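Local coordinates for protein beta-N-acetylhexosaminidase (Arthrobacter aurescens, PDB 3RCN) that probably hydrolyses terminal non-reducing N-acetyl-D-hexosamine residues in N-acetyl-beta-D-hexosaminides, as a member of glycosyl hydrolase family 20, at residues T21-L26 and G124-R129; G66-L71 and S85-I90; R42-R47 and G101-L106. One frame throughout, in Å; residues are numbered along the deposited sequence.

Contact 1: T21-L26 and G124-R129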
loop_
_atom_site.group_PDB
_atom_site.type_symbol
_atom_site.label_atom_id
_atom_site.label_comp_id
_atom_site.label_asym_id
_atom_site.label_seq_id
_atom_site.Cartn_x
_atom_site.Cartn_y
_atom_site.Cartn_z
ATOM N N THR A 21 -19.975 30.633 15.450
ATOM C CA THR A 21 -19.090 30.920 16.564
ATOM C C THR A 21 -18.795 29.658 17.362
ATOM O O THR A 21 -19.699 28.887 17.679
ATOM C CB THR A 21 -19.684 32.001 17.483
ATOM O OG1 THR A 21 -19.917 33.191 16.722
ATOM C CG2 THR A 21 -18.734 32.316 18.634
ATOM N N GLY A 22 -17.520 29.446 17.666
ATOM C CA GLY A 22 -17.127 28.352 18.530
ATOM C C GLY A 22 -16.867 27.011 17.866
ATOM O O GLY A 22 -16.682 26.906 16.646
ATOM N N GLU A 23 -16.859 25.980 18.709
ATOM C CA GLU A 23 -16.507 24.615 18.343
ATOM C C GLU A 23 -17.457 23.654 19.047
ATOM O O GLU A 23 -17.702 23.785 20.249
ATOM C CB GLU A 23 -15.078 24.308 18.803
ATOM C CG GLU A 23 -13.996 25.226 18.240
ATOM C CD GLU A 23 -13.188 24.574 17.116
ATOM O OE1 GLU A 23 -13.192 23.328 17.013
ATOM O OE2 GLU A 23 -12.547 25.305 16.328
ATOM N N LEU A 24 -17.998 22.691 18.310
ATOM C CA LEU A 24 -18.753 21.607 18.928
ATOM C C LEU A 24 -17.779 20.485 19.220
ATOM O O LEU A 24 -17.010 20.089 18.341
ATOM C CB LEU A 24 -19.851 21.101 18.001
ATOM C CG LEU A 24 -20.545 19.827 18.479
ATOM C CD1 LEU A 24 -21.491 20.133 19.616
ATOM C CD2 LEU A 24 -21.301 19.196 17.337
ATOM N N GLU A 25 -17.796 19.990 20.454
ATOM C CA GLU A 25 -16.876 18.938 20.866
ATOM C C GLU A 25 -17.518 17.569 20.731
ATOM O O GLU A 25 -18.636 17.344 21.199
ATOM C CB GLU A 25 -16.425 19.138 22.313
ATOM C CG GLU A 25 -15.039 19.743 22.463
ATOM C CD GLU A 25 -15.084 21.135 23.061
ATOM O OE1 GLU A 25 -14.719 22.103 22.356
ATOM O OE2 GLU A 25 -15.490 21.262 24.238
ATOM N N LEU A 26 -16.791 16.656 20.095
ATOM C CA LEU A 26 -17.240 15.283 19.945
ATOM C C LEU A 26 -16.448 14.392 20.874
ATOM O O LEU A 26 -15.226 14.357 20.815
ATOM C CB LEU A 26 -17.025 14.801 18.517
ATOM C CG LEU A 26 -17.538 15.664 17.373
ATOM C CD1 LEU A 26 -17.130 15.007 16.079
ATOM C CD2 LEU A 26 -19.041 15.845 17.442
ATOM N N GLY A 124 -11.171 14.783 23.367
ATOM C CA GLY A 124 -12.205 15.370 22.549
ATOM C C GLY A 124 -11.603 15.843 21.247
ATOM O O GLY A 124 -10.402 16.122 21.146
ATOM N N TRP A 125 -12.449 15.917 20.230
ATOM C CA TRP A 125 -12.072 16.551 18.989
ATOM C C TRP A 125 -13.059 17.662 18.841
ATOM O O TRP A 125 -14.136 17.629 19.430
ATOM C CB TRP A 125 -12.203 15.607 17.808
ATOM C CG TRP A 125 -11.304 14.430 17.825
ATOM C CD1 TRP A 125 -11.023 13.632 18.883
ATOM C CD2 TRP A 125 -10.563 13.908 16.716
ATOM N NE1 TRP A 125 -10.149 12.634 18.508
ATOM C CE2 TRP A 125 -9.848 12.787 17.181
ATOM C CE3 TRP A 125 -10.433 14.280 15.376
ATOM C CZ2 TRP A 125 -9.017 12.031 16.353
ATOM C CZ3 TRP A 125 -9.608 13.529 14.556
ATOM C CH2 TRP A 125 -8.915 12.417 15.046
ATOM N N SER A 126 -12.707 18.660 18.055
ATOM C CA SER A 126 -13.634 19.744 17.850
ATOM C C SER A 126 -13.889 20.043 16.385
ATOM O O SER A 126 -12.963 20.092 15.574
ATOM C CB SER A 126 -13.144 20.977 18.585
ATOM O OG SER A 126 -13.215 20.743 19.971
ATOM N N VAL A 127 -15.162 20.227 16.059
ATOM C CA VAL A 127 -15.566 20.721 14.755
ATOM C C VAL A 127 -16.009 22.171 14.883
ATOM O O VAL A 127 -16.943 22.471 15.619
ATOM C CB VAL A 127 -16.745 19.915 14.190
ATOM C CG1 VAL A 127 -16.257 18.891 13.190
ATOM C CG2 VAL A 127 -17.516 19.251 15.320
ATOM N N PRO A 128 -15.330 23.083 14.174
ATOM C CA PRO A 128 -15.779 24.478 14.184
ATOM C C PRO A 128 -17.230 24.561 13.716
ATOM O O PRO A 128 -17.625 23.766 12.873
ATOM C CB PRO A 128 -14.843 25.156 13.175
ATOM C CG PRO A 128 -14.207 24.041 12.401
ATOM C CD PRO A 128 -14.145 22.881 13.326
ATOM N N ARG A 129 -18.015 25.484 14.260
ATOM C CA ARG A 129 -19.408 25.569 13.854
ATOM C C ARG A 129 -19.508 26.317 12.535
ATOM O O ARG A 129 -19.096 27.470 12.435
ATOM C CB ARG A 129 -20.267 26.222 14.940
ATOM C CG ARG A 129 -20.465 25.332 16.161
ATOM C CD ARG A 129 -21.584 25.833 17.058
ATOM N NE ARG A 129 -21.747 24.992 18.242
ATOM C CZ ARG A 129 -20.975 25.076 19.327
ATOM N NH1 ARG A 129 -19.981 25.958 19.371
ATOM N NH2 ARG A 129 -21.187 24.278 20.371
#

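Contact 2: G66-L71 and S85-I90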
loop_
_atom_site.group_PDB
_atom_site.type_symbol
_atom_site.label_atom_id
_atom_site.label_comp_id
_atom_site.label_asym_id
_atom_site.label_seq_id
_atom_site.Cartn_x
_atom_site.Cartn_y
_atom_site.Cartn_z
ATOM N N GLY A 66 -25.476 12.358 17.248
ATOM C CA GLY A 66 -24.413 13.342 17.202
ATOM C C GLY A 66 -24.054 13.740 15.793
ATOM O O GLY A 66 -23.940 14.931 15.487
ATOM N N ILE A 67 -23.861 12.735 14.944
ATOM C CA ILE A 67 -23.662 12.932 13.514
ATOM C C ILE A 67 -24.873 12.355 12.775
ATOM O O ILE A 67 -25.068 11.139 12.761
ATOM C CB ILE A 67 -22.402 12.195 13.039
ATOM C CG1 ILE A 67 -21.180 12.691 13.793
ATOM C CG2 ILE A 67 -22.198 12.357 11.542
ATOM C CD1 ILE A 67 -19.953 11.859 13.548
ATOM N N ARG A 68 -25.686 13.228 12.184
ATOM C CA ARG A 68 -26.888 12.823 11.440
ATOM C C ARG A 68 -26.701 12.992 9.941
ATOM O O ARG A 68 -26.298 14.061 9.484
ATOM C CB ARG A 68 -28.083 13.665 11.865
ATOM C CG ARG A 68 -28.218 13.782 13.354
ATOM C CD ARG A 68 -29.237 14.819 13.776
ATOM N NE ARG A 68 -29.213 14.920 15.227
ATOM C CZ ARG A 68 -29.597 15.981 15.922
ATOM N NH1 ARG A 68 -30.054 17.061 15.305
ATOM N NH2 ARG A 68 -29.516 15.954 17.246
ATOM N N LEU A 69 -26.987 11.933 9.185
ATOM C CA LEU A 69 -27.018 12.015 7.726
ATOM C C LEU A 69 -28.471 11.945 7.262
ATOM O O LEU A 69 -29.109 10.890 7.326
ATOM C CB LEU A 69 -26.201 10.882 7.107
ATOM C CG LEU A 69 -24.840 10.639 7.763
ATOM C CD1 LEU A 69 -24.164 9.433 7.133
ATOM C CD2 LEU A 69 -23.954 11.880 7.683
ATOM N N LEU A 70 -28.982 13.073 6.780
ATOM C CA LEU A 70 -30.406 13.200 6.454
ATOM C C LEU A 70 -30.679 13.384 4.963
ATOM O O LEU A 70 -30.013 14.172 4.289
ATOM C CB LEU A 70 -31.016 14.362 7.234
ATOM C CG LEU A 70 -30.831 14.224 8.739
ATOM C CD1 LEU A 70 -31.210 15.511 9.421
ATOM C CD2 LEU A 70 -31.654 13.053 9.267
ATOM N N LEU A 71 -31.669 12.653 4.462
ATOM C CA LEU A 71 -32.085 12.771 3.064
ATOM C C LEU A 71 -32.911 14.028 2.832
ATOM O O LEU A 71 -33.909 14.259 3.521
ATOM C CB LEU A 71 -32.904 11.561 2.635
ATOM C CG LEU A 71 -33.137 11.533 1.129
ATOM C CD1 LEU A 71 -32.097 10.644 0.471
ATOM C CD2 LEU A 71 -34.544 11.057 0.809
ATOM N N SER A 85 -23.828 22.577 14.937
ATOM C CA SER A 85 -24.898 23.005 15.840
ATOM C C SER A 85 -24.642 22.265 17.139
ATOM O O SER A 85 -23.501 21.930 17.443
ATOM C CB SER A 85 -26.275 22.628 15.311
ATOM O OG SER A 85 -26.665 23.480 14.258
ATOM N N ASP A 86 -25.672 22.145 17.965
ATOM C CA ASP A 86 -25.656 21.139 19.031
ATOM C C ASP A 86 -25.288 19.729 18.480
ATOM O O ASP A 86 -24.893 18.832 19.244
ATOM C CB ASP A 86 -27.012 21.098 19.750
ATOM C CG ASP A 86 -28.143 20.574 18.858
ATOM O OD1 ASP A 86 -28.534 21.281 17.900
ATOM O OD2 ASP A 86 -28.649 19.458 19.125
ATOM N N ALA A 87 -25.462 19.527 17.170
ATOM C CA ALA A 87 -25.030 18.299 16.482
ATOM C C ALA A 87 -24.430 18.565 15.095
ATOM O O ALA A 87 -24.491 19.682 14.572
ATOM C CB ALA A 87 -26.179 17.300 16.380
ATOM N N VAL A 88 -23.827 17.536 14.512
ATOM C CA VAL A 88 -23.342 17.612 13.138
ATOM C C VAL A 88 -24.396 17.060 12.182
ATOM O O VAL A 88 -24.677 15.864 12.190
ATOM C CB VAL A 88 -22.046 16.805 12.983
ATOM C CG1 VAL A 88 -21.667 16.649 11.515
ATOM C CG2 VAL A 88 -20.933 17.469 13.778
ATOM N N VAL A 89 -24.980 17.924 11.358
ATOM C CA VAL A 89 -26.066 17.501 10.480
ATOM C C VAL A 89 -25.712 17.620 8.999
ATOM O O VAL A 89 -25.492 18.717 8.489
ATOM C CB VAL A 89 -27.347 18.308 10.756
ATOM C CG1 VAL A 89 -28.434 17.925 9.766
ATOM C CG2 VAL A 89 -27.817 18.073 12.170
ATOM N N ILE A 90 -25.658 16.484 8.312
ATOM C CA ILE A 90 -25.347 16.462 6.885
ATOM C C ILE A 90 -26.582 16.067 6.104
ATOM O O ILE A 90 -27.047 14.934 6.221
ATOM C CB ILE A 90 -24.225 15.458 6.564
ATOM C CG1 ILE A 90 -22.917 15.881 7.226
ATOM C CG2 ILE A 90 -24.006 15.349 5.066
ATOM C CD1 ILE A 90 -21.837 14.819 7.147
#

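Contact 3: R42-R47 and G101-L106. With SO4 (sulfate ion), chain H; SO4 (sulfate ion), chain I.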
loop_
_atom_site.group_PDB
_atom_site.type_symbol
_atom_site.label_atom_id
_atom_site.label_comp_id
_atom_site.label_asym_id
_atom_site.label_seq_id
_atom_site.Cartn_x
_atom_site.Cartn_y
_atom_site.Cartn_z
ATOM N N ARG A 42 -23.012 6.037 6.039
ATOM C CA ARG A 42 -22.843 5.922 7.485
ATOM C C ARG A 42 -21.775 4.868 7.807
ATOM O O ARG A 42 -20.918 5.076 8.669
ATOM C CB ARG A 42 -24.155 5.574 8.183
ATOM C CG ARG A 42 -24.012 5.381 9.698
ATOM C CD ARG A 42 -24.833 4.211 10.188
ATOM N NE ARG A 42 -26.049 4.630 10.878
ATOM C CZ ARG A 42 -27.181 3.927 10.902
ATOM N NH1 ARG A 42 -27.263 2.766 10.261
ATOM N NH2 ARG A 42 -28.239 4.387 11.558
ATOM N N ARG A 43 -21.834 3.740 7.102
ATOM C CA ARG A 43 -20.858 2.670 7.284
ATOM C C ARG A 43 -19.437 3.138 6.982
ATOM O O ARG A 43 -18.512 2.868 7.747
ATOM C CB ARG A 43 -21.218 1.448 6.433
ATOM C CG ARG A 43 -22.479 0.727 6.896
ATOM C CD ARG A 43 -22.745 -0.556 6.109
ATOM N NE ARG A 43 -23.154 -0.271 4.741
ATOM C CZ ARG A 43 -24.415 -0.293 4.327
ATOM N NH1 ARG A 43 -25.395 -0.604 5.170
ATOM N NH2 ARG A 43 -24.698 -0.017 3.071
ATOM N N TRP A 44 -19.260 3.851 5.875
ATOM C CA TRP A 44 -17.935 4.319 5.507
ATOM C C TRP A 44 -17.357 5.274 6.553
ATOM O O TRP A 44 -16.193 5.157 6.929
ATOM C CB TRP A 44 -17.924 4.990 4.138
ATOM C CG TRP A 44 -16.588 5.533 3.844
ATOM C CD1 TRP A 44 -15.534 4.865 3.300
ATOM C CD2 TRP A 44 -16.126 6.850 4.135
ATOM N NE1 TRP A 44 -14.446 5.696 3.209
ATOM C CE2 TRP A 44 -14.783 6.919 3.725
ATOM C CE3 TRP A 44 -16.717 7.979 4.699
ATOM C CZ2 TRP A 44 -14.021 8.074 3.866
ATOM C CZ3 TRP A 44 -15.959 9.124 4.835
ATOM C CH2 TRP A 44 -14.627 9.163 4.423
ATOM N N LEU A 45 -18.165 6.225 7.005
ATOM C CA LEU A 45 -17.738 7.185 8.020
ATOM C C LEU A 45 -17.360 6.481 9.326
ATOM O O LEU A 45 -16.286 6.723 9.909
ATOM C CB LEU A 45 -18.853 8.189 8.284
ATOM C CG LEU A 45 -18.480 9.374 9.163
ATOM C CD1 LEU A 45 -17.361 10.169 8.498
ATOM C CD2 LEU A 45 -19.707 10.240 9.404
ATOM N N THR A 46 -18.253 5.602 9.773
ATOM C CA THR A 46 -17.999 4.764 10.930
ATOM C C THR A 46 -16.643 4.071 10.839
ATOM O O THR A 46 -15.868 4.105 11.778
ATOM C CB THR A 46 -19.088 3.702 11.106
ATOM O OG1 THR A 46 -20.299 4.327 11.546
ATOM C CG2 THR A 46 -18.654 2.666 12.140
ATOM N N ARG A 47 -16.357 3.450 9.704
ATOM C CA ARG A 47 -15.075 2.790 9.520
ATOM C C ARG A 47 -13.907 3.770 9.521
ATOM O O ARG A 47 -12.890 3.524 10.169
ATOM C CB ARG A 47 -15.060 1.958 8.237
ATOM C CG ARG A 47 -15.913 0.712 8.299
ATOM C CD ARG A 47 -15.223 -0.451 7.618
ATOM N NE ARG A 47 -14.818 -0.129 6.258
ATOM C CZ ARG A 47 -15.658 -0.139 5.232
ATOM N NH1 ARG A 47 -16.932 -0.448 5.441
ATOM N NH2 ARG A 47 -15.240 0.166 4.009
ATOM N N GLY A 101 -20.299 14.966 1.897
ATOM C CA GLY A 101 -20.454 15.725 3.122
ATOM C C GLY A 101 -19.511 15.187 4.187
ATOM O O GLY A 101 -18.820 15.951 4.843
ATOM N N ALA A 102 -19.500 13.864 4.338
ATOM C CA ALA A 102 -18.588 13.152 5.216
ATOM C C ALA A 102 -17.137 13.553 4.997
ATOM O O ALA A 102 -16.402 13.775 5.965
ATOM C CB ALA A 102 -18.744 11.640 5.037
ATOM N N GLN A 103 -16.717 13.639 3.738
ATOM C CA GLN A 103 -15.342 14.042 3.446
ATOM C C GLN A 103 -15.095 15.456 3.934
ATOM O O GLN A 103 -14.085 15.734 4.571
ATOM C CB GLN A 103 -15.024 13.936 1.960
ATOM C CG GLN A 103 -15.187 12.538 1.417
ATOM C CD GLN A 103 -14.005 11.636 1.709
ATOM O OE1 GLN A 103 -12.981 12.069 2.233
ATOM N NE2 GLN A 103 -14.142 10.368 1.358
ATOM N N THR A 104 -16.028 16.352 3.656
ATOM C CA THR A 104 -15.889 17.715 4.138
ATOM C C THR A 104 -15.794 17.779 5.664
ATOM O O THR A 104 -15.096 18.626 6.226
ATOM C CB THR A 104 -17.025 18.581 3.641
ATOM O OG1 THR A 104 -16.931 18.673 2.218
ATOM C CG2 THR A 104 -16.909 19.967 4.231
ATOM N N LEU A 105 -16.490 16.866 6.327
ATOM C CA LEU A 105 -16.435 16.766 7.774
ATOM C C LEU A 105 -15.019 16.407 8.212
ATOM O O LEU A 105 -14.424 17.087 9.036
ATOM C CB LEU A 105 -17.405 15.699 8.266
ATOM C CG LEU A 105 -17.579 15.689 9.775
ATOM C CD1 LEU A 105 -18.339 16.945 10.152
ATOM C CD2 LEU A 105 -18.309 14.438 10.241
ATOM N N LEU A 106 -14.475 15.336 7.647
ATOM C CA LEU A 106 -13.130 14.914 8.007
ATOM C C LEU A 106 -12.131 16.050 7.871
ATOM O O LEU A 106 -11.295 16.244 8.755
ATOM C CB LEU A 106 -12.685 13.722 7.176
ATOM C CG LEU A 106 -13.462 12.445 7.462
ATOM C CD1 LEU A 106 -12.728 11.278 6.848
ATOM C CD2 LEU A 106 -13.655 12.232 8.955
HETATM S S SO4 H . -19.303 -0.936 9.226
HETATM O O1 SO4 H . -18.080 -0.614 9.950
HETATM O O2 SO4 H . -20.415 -0.206 9.836
HETATM O O3 SO4 H . -19.142 -0.552 7.827
HETATM O O4 SO4 H . -19.552 -2.373 9.279
HETATM S S SO4 I . -28.832 -0.860 4.194
HETATM O O1 SO4 I . -28.415 -2.249 4.386
HETATM O O2 SO4 I . -28.697 -0.125 5.451
HETATM O O3 SO4 I . -28.014 -0.238 3.154
HETATM O O4 SO4 I . -30.228 -0.826 3.776
#

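Contact 1: T21-L26 and G124-R129
Leu24 with Val127 and Leu26 with Trp125 are the hydrogen-bonded pairs of an antiparallel strand pairing at the margin of the six-stranded sheet in the N-terminal part of this family 20 enzyme. Strand 16-26 is the outermost strand here and strand 125-134 its inner neighbour. Leu24 and Val127 exchange two backbone bonds, Leu24 N to Val127 O and Val127 N to Leu24 O, each 2.9 Å; Leu26 and Trp125 do the same. At the chain's corner, Thr21 and Gly22, one more bond runs from Arg129 N to Gly22 O (3.1 Å); the positive phi of Gly22 (88°) favours glycine at this bend. Pro128 lacks an N-H but faces Glu23 in a non-hydrogen-bonded pair, where this pairing asks for none.

The leucines, Trp125 and Val127 share one face. There the CG2 branch of Val127 sits near both Leu24 CB (4.0 Å) and Leu26 CG (4.1 Å), so that one methyl branch touches both leucines. Leu109 of helix 95-109 covers Leu26, Trp125 and Val127. On the face of Glu23 and Glu25, Ser126 OG donates to the anti lone pair of Glu25 OE1 at 3.1 Å.

Arg129 runs extended from CG to NE and lays its guanidinium flat over the backbone of the outer strand, with Leu24 N 3.9 Å above the centre of the plane. Its NH1 also makes a weak hydrogen bond with Thr21 O (3.4 Å). The chemistry is thus two-sided: an apolar face covered in part by helix 95-109, and a face of carboxylates and a hydroxyl suited to water.

Contact 2: G66-L71 and S85-I90
Backbone bonds tie Arg68 to both Val88 and Ile90, on either side of Val89, its partner in this parallel pairing. Arg68 N donates to Val88 O at 2.8 Å, and Arg68 O receives Ile90 N at 2.8 Å. The run is extended by Val88 N to Gly66 O at one end and by Leu70 N to Ile90 O (2.7 Å) at the other.

These are inner strands of the mixed sheet. Strand 88-92 returns from strand 80-84 by a tight reversal and is inserted beside strand 67-71, whose other flank is taken by strand 32-34; strand 32-34, helix 39-53 and then strand 67-71 form a beta-alpha-beta crossover. The face of Ile67, Leu69, Val88 and Ile90 is buried, with Ile67 and Leu69 touching Leu45 and Arg42 of that helix.

Apolar packing on this face is led by Leu69 and Ile90, which lie side by side pointing the same way, Leu69 CD2 being 3.7 Å from Ile90 CD1. In Leu69, CG stands anti to the carbonyl carbon (chi1 -45°), and the CD2 branch beyond it does the touching. Leucine and isoleucine suit it, since both carry branches long enough to meet between strands.

The opposite face carries the arginine, which packs mostly on aliphatic groups. The extended Arg68 chain passes Val89 CG2 with its CD (3.9 Å), and Ala87 CB sits 3.6 Å above the guanidinium plane, over its centre, a methyl small enough to let the flat group rest on it. The other branch of Val89, CG1, is met by Leu70 CD1 at 3.7 Å. Asp86, poorly ordered, has OD2 4.1 Å from Arg68 NH2, beyond salt-bridge range.

Contact 3: R42-R47 and G101-L106
Trp44 of helix 39-53 and Ala102 of helix 95-109 meet where these two helices pack side by side against the sheet of the N-terminal alpha-beta domain. The segments run nearly parallel, 20° between their directions, with axes 10.7 Å apart; that separation is bridged by one large ring whose edge meets a small residue. All five residues that touch are buried.

The CB of Trp44 already points to the second helix, and CG stands anti to the backbone N (chi1 176°). The six-membered ring arrives edge first: CZ3 is 3.8 Å from Ala102 CB, which lies near the ring plane. A methyl group suits this position because it lets the ring edge come in close. At the neighbouring ring atom, CH2 of Trp44 meets CD1 of Leu106, one turn after Ala102 on helix 95-109, at 3.7 Å. The side chain of Gln103, bent at chi2, crosses the indole at about a right angle, with the amide and ring planes 40° apart; its NE2 is the atom nearest Trp44 CH2, at 3.3 Å. Leu45 adds CD1, which touches Ala102 CB at 4.0 Å, so the methyl of Ala102 touches both the leucine and the tryptophan. Contact between the helices is therefore mainly apolar.

The other side of helix 39-53 carries arginines. Arg47 NH1 donates to O3 of one sulfate ion (3.3 Å), and Arg43 makes weak bonds to a second; both ions probably come from the crystallisation liquor. Arg43 also forms a salt bridge with Asp56 of the second subunit.

Helix 39-53 lies on strand 67-71, and Arg42 NE donates to Val32 O of strand 32-34. Phe99 stacks edge-to-face with Trp44, while helix 154-166 of the catalytic domain touches Trp44 through Glu162 and Gln103 through Ala165 and Met166.

How the contacts relate
Contacts 1 and 2 belong to one sheet, their centres 13 Å apart, and contact 3 joins the two helices packed on it, about 12 Å from the centre of contact 2 and 16 Å from that of contact 1. Leu105 is the shared meeting point: its CD1 lies 3.6 Å from Val88 CG1 and 4.2 Å from Val127 CG1. Ile90 CD1 approaches Ala102 N at 3.8 Å, while the sheet contacts touch through Leu24 CD1 and Ser85 O (3.5 Å). Along the chain they nest, contact 2 within contact 3 and contact 3 within contact 1. All lie away from Glu316, the predicted proton donor; contact 3 also borders the catalytic domain.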